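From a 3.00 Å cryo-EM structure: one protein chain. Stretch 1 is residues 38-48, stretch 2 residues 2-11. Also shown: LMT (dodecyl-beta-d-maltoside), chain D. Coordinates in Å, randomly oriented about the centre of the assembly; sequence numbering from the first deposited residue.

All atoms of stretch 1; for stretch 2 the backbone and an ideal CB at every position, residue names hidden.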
# COMPACT_ATOMS: atom_id res chain seq x y z
N HIS C 38 -10.04 -15.95 -15.72
CA HIS C 38 -10.18 -16.03 -17.17
C HIS C 38 -11.45 -16.75 -17.56
O HIS C 38 -12.13 -16.36 -18.51
CB HIS C 38 -8.96 -16.72 -17.76
CG HIS C 38 -7.66 -16.08 -17.39
ND1 HIS C 38 -7.58 -14.77 -16.96
CD2 HIS C 38 -6.40 -16.57 -17.35
CE1 HIS C 38 -6.32 -14.48 -16.69
NE2 HIS C 38 -5.58 -15.55 -16.92
N LEU C 39 -11.80 -17.81 -16.82
CA LEU C 39 -13.01 -18.56 -17.15
C LEU C 39 -14.26 -17.74 -16.88
O LEU C 39 -15.22 -17.79 -17.66
CB LEU C 39 -13.03 -19.87 -16.36
CG LEU C 39 -11.92 -20.87 -16.70
CD1 LEU C 39 -11.96 -22.05 -15.76
CD2 LEU C 39 -12.08 -21.33 -18.14
N THR C 40 -14.29 -16.98 -15.78
CA THR C 40 -15.48 -16.16 -15.53
C THR C 40 -15.52 -14.95 -16.45
O THR C 40 -16.60 -14.39 -16.67
CB THR C 40 -15.54 -15.71 -14.07
OG1 THR C 40 -16.64 -14.79 -13.92
CG2 THR C 40 -14.29 -14.99 -13.67
N LEU C 41 -14.38 -14.54 -17.00
CA LEU C 41 -14.40 -13.53 -18.05
C LEU C 41 -14.99 -14.09 -19.34
O LEU C 41 -15.79 -13.43 -20.00
CB LEU C 41 -12.99 -12.99 -18.30
CG LEU C 41 -12.68 -11.60 -17.77
CD1 LEU C 41 -11.22 -11.27 -18.02
CD2 LEU C 41 -13.57 -10.57 -18.42
N MET C 42 -14.60 -15.32 -19.70
CA MET C 42 -15.19 -15.96 -20.87
C MET C 42 -16.66 -16.26 -20.67
O MET C 42 -17.42 -16.33 -21.64
CB MET C 42 -14.43 -17.23 -21.22
CG MET C 42 -13.16 -17.00 -22.03
SD MET C 42 -13.44 -15.98 -23.49
CE MET C 42 -14.67 -16.95 -24.35
N ALA C 43 -17.09 -16.45 -19.42
CA ALA C 43 -18.50 -16.68 -19.14
C ALA C 43 -19.33 -15.42 -19.26
O ALA C 43 -20.53 -15.50 -19.54
CB ALA C 43 -18.68 -17.28 -17.74
N ALA C 44 -18.72 -14.24 -19.07
CA ALA C 44 -19.48 -13.00 -19.12
C ALA C 44 -19.94 -12.68 -20.53
O ALA C 44 -20.93 -11.96 -20.71
CB ALA C 44 -18.64 -11.85 -18.56
N GLY C 45 -19.25 -13.20 -21.54
CA GLY C 45 -19.63 -12.95 -22.91
C GLY C 45 -20.78 -13.81 -23.38
O GLY C 45 -20.87 -14.16 -24.56
N GLY C 46 -21.68 -14.17 -22.46
CA GLY C 46 -22.82 -14.99 -22.79
C GLY C 46 -22.56 -16.47 -22.60
O GLY C 46 -23.30 -17.14 -21.87
N ALA C 47 -21.54 -16.99 -23.28
CA ALA C 47 -21.16 -18.40 -23.23
C ALA C 47 -22.25 -19.30 -23.79
O ALA C 47 -22.12 -20.53 -23.74
CB ALA C 47 -20.80 -18.81 -21.80
N SER C 48 -23.32 -18.71 -24.31
CA SER C 48 -24.35 -19.44 -25.03
C SER C 48 -24.15 -19.37 -26.53
O SER C 48 -24.93 -19.97 -27.28
CB SER C 48 -25.73 -18.92 -24.66
OG SER C 48 -25.89 -17.57 -25.06
N UNK C 2 -21.91 -25.39 -16.39
CA UNK C 2 -20.58 -25.98 -16.38
C UNK C 2 -19.51 -24.92 -16.19
O UNK C 2 -18.53 -25.12 -15.47
CB UNK C 2 -20.33 -26.75 -17.68
N UNK C 3 -19.68 -23.77 -16.85
CA UNK C 3 -18.75 -22.66 -16.68
C UNK C 3 -18.80 -22.09 -15.27
O UNK C 3 -17.94 -21.29 -14.91
CB UNK C 3 -19.05 -21.56 -17.70
N UNK C 4 -19.79 -22.49 -14.47
CA UNK C 4 -19.82 -22.14 -13.06
C UNK C 4 -19.19 -23.22 -12.20
O UNK C 4 -18.49 -22.91 -11.23
CB UNK C 4 -21.26 -21.89 -12.61
N UNK C 5 -19.41 -24.49 -12.55
CA UNK C 5 -18.80 -25.59 -11.80
C UNK C 5 -17.29 -25.53 -11.91
O UNK C 5 -16.57 -25.69 -10.92
CB UNK C 5 -19.31 -26.94 -12.30
N UNK C 6 -16.78 -25.29 -13.12
CA UNK C 6 -15.33 -25.23 -13.30
C UNK C 6 -14.73 -24.03 -12.58
O UNK C 6 -13.66 -24.14 -11.98
CB UNK C 6 -14.98 -25.17 -14.79
N UNK C 7 -15.40 -22.88 -12.62
CA UNK C 7 -14.90 -21.71 -11.91
C UNK C 7 -14.90 -21.96 -10.41
O UNK C 7 -13.95 -21.59 -9.71
CB UNK C 7 -15.74 -20.48 -12.24
N UNK C 8 -15.95 -22.59 -9.89
CA UNK C 8 -15.99 -22.89 -8.47
C UNK C 8 -14.89 -23.86 -8.05
O UNK C 8 -14.26 -23.68 -7.01
CB UNK C 8 -17.36 -23.47 -8.10
N UNK C 9 -14.63 -24.87 -8.88
CA UNK C 9 -13.58 -25.83 -8.56
C UNK C 9 -12.21 -25.16 -8.60
O UNK C 9 -11.37 -25.39 -7.72
CB UNK C 9 -13.62 -27.01 -9.53
N UNK C 10 -11.97 -24.30 -9.60
CA UNK C 10 -10.69 -23.60 -9.67
C UNK C 10 -10.52 -22.64 -8.50
O UNK C 10 -9.42 -22.52 -7.95
CB UNK C 10 -10.57 -22.84 -10.99
N UNK C 11 -11.59 -21.96 -8.10
CA UNK C 11 -11.50 -21.04 -6.97
C UNK C 11 -11.26 -21.79 -5.67
O UNK C 11 -10.50 -21.33 -4.81
CB UNK C 11 -12.77 -20.20 -6.86
C1 LMT D . -26.02 -22.79 -8.84
C2 LMT D . -24.65 -23.29 -9.21
C3 LMT D . -23.71 -23.53 -8.08
C4 LMT D . -22.37 -23.87 -8.67
C5 LMT D . -21.64 -24.81 -7.78
C6 LMT D . -20.17 -24.74 -7.97
C7 LMT D . -19.53 -25.98 -7.42
C8 LMT D . -18.20 -25.64 -6.84
C9 LMT D . -17.57 -26.74 -6.06
C10 LMT D . -16.70 -26.11 -5.02
C11 LMT D . -15.64 -27.05 -4.55
C12 LMT D . -16.21 -28.32 -4.04

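The two helices run nearly antiparallel, 160° between their directions, with axes 9.6 Å apart at closest approach. What stretch 1 offers is almost wholly apolar: the leucine side chain of L39, the methyls of A43 and A47, and T40 beside L39. A partner helix should answer with hydrocarbon at the positions that face this surface, and the rest are left to other rules.

Position 2 has nothing of stretch 1 within 5.5 Å of its ideal CB, so this contact sets no preference there. It is T2, whose carbonyl O accepts the backbone N of position 6.

Position 3 is the most informative. Its CA-to-CB bond points toward stretch 1, and the ideal CB lies 4.3 Å from A43 CB and 5.2 Å from A47 CB. Alanines leave room in front of them, and no charge waits there, so a medium or large aliphatic would suit: leucine, isoleucine or methionine. The residue is L3. Its CD2 serves both small partners, 3.6 Å from A43 CB and 3.7 Å from A47 CB, so one methyl packs against both alanines. Its chi1 of -141° lies between the usual wells.

Position 4 points away, and position 5 is out of reach; stretch 1 dictates neither. They are A4 and I5.

Position 6 points toward stretch 1, with its ideal CB 4.5 Å from L39 CD1. A methyl neighbour favours something compact, so alanine, serine, threonine or valine could be considered. It is S6, in the p rotamer. Its OG comes to 4.0 Å from L39 CD1, a contact without a polar partner, and the hydroxyl instead makes a weak hydrogen bond within its own helix, S6 OG to T2 O at 3.3 Å.

Position 7 sits in register with L39, the two CA atoms 6.4 Å apart. Its ideal CB is 5.0 Å from L39 CB and 5.1 Å from T40 CB, which suggests a beta-branched or other modest aliphatic: valine, isoleucine, perhaps leucine. V7 fills the place, chi1 at 164°, with CG2 3.6 Å from L39 CB and 3.8 Å from T40 N. One methyl thus packs against two consecutive residues.

Position 8 does not face stretch 1, but the detergent chain limits it. An ideal CB would stand 2.6 Å from LMT C8, a clash, so glycine fits best with the ligand where it lies. The residue is G8, and its CA approaches LMT C8 at 3.9 Å.

Position 9 is out of reach and unconstrained here; it is V9.

Position 10 turns toward stretch 1 again, its ideal CB 5.0 Å from L39 CD1. Any aliphatic able to meet a leucine tip would do. It is L10, in the m, t rotamer, and its CD1 is modelled 2.9 Å from L39 CD1, too close to be taken literally.

Position 11 is out of reach, and M11 occupies it.

Stretch 2, residues 2-11: TLAISVGVLM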
# COMPACT_ATOMS: atom_id res chain seq x y z
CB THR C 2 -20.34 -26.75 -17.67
OG1 THR C 2 -20.39 -25.84 -18.78
CG2 THR C 2 -21.39 -27.81 -17.86
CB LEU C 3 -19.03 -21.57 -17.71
CG LEU C 3 -17.81 -20.89 -18.31
CD1 LEU C 3 -16.67 -21.86 -18.47
CD2 LEU C 3 -18.17 -20.30 -19.66
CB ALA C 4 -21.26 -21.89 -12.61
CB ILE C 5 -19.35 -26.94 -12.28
CG1 ILE C 5 -20.83 -27.07 -11.93
CG2 ILE C 5 -18.57 -28.09 -11.68
CD1 ILE C 5 -21.42 -28.40 -12.31
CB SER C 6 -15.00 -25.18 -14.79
OG SER C 6 -15.48 -23.99 -15.38
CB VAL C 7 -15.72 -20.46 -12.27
CG1 VAL C 7 -15.47 -19.36 -11.26
CG2 VAL C 7 -15.35 -19.98 -13.65
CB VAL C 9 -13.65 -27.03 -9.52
CG1 VAL C 9 -12.37 -27.83 -9.46
CG2 VAL C 9 -14.84 -27.90 -9.17
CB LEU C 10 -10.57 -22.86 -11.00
CG LEU C 10 -10.33 -23.75 -12.22
CD1 LEU C 10 -10.36 -22.91 -13.48
CD2 LEU C 10 -9.02 -24.49 -12.09
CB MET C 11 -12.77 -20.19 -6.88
CG MET C 11 -12.83 -19.07 -7.89
SD MET C 11 -11.57 -17.81 -7.60
CE MET C 11 -11.86 -17.45 -5.87
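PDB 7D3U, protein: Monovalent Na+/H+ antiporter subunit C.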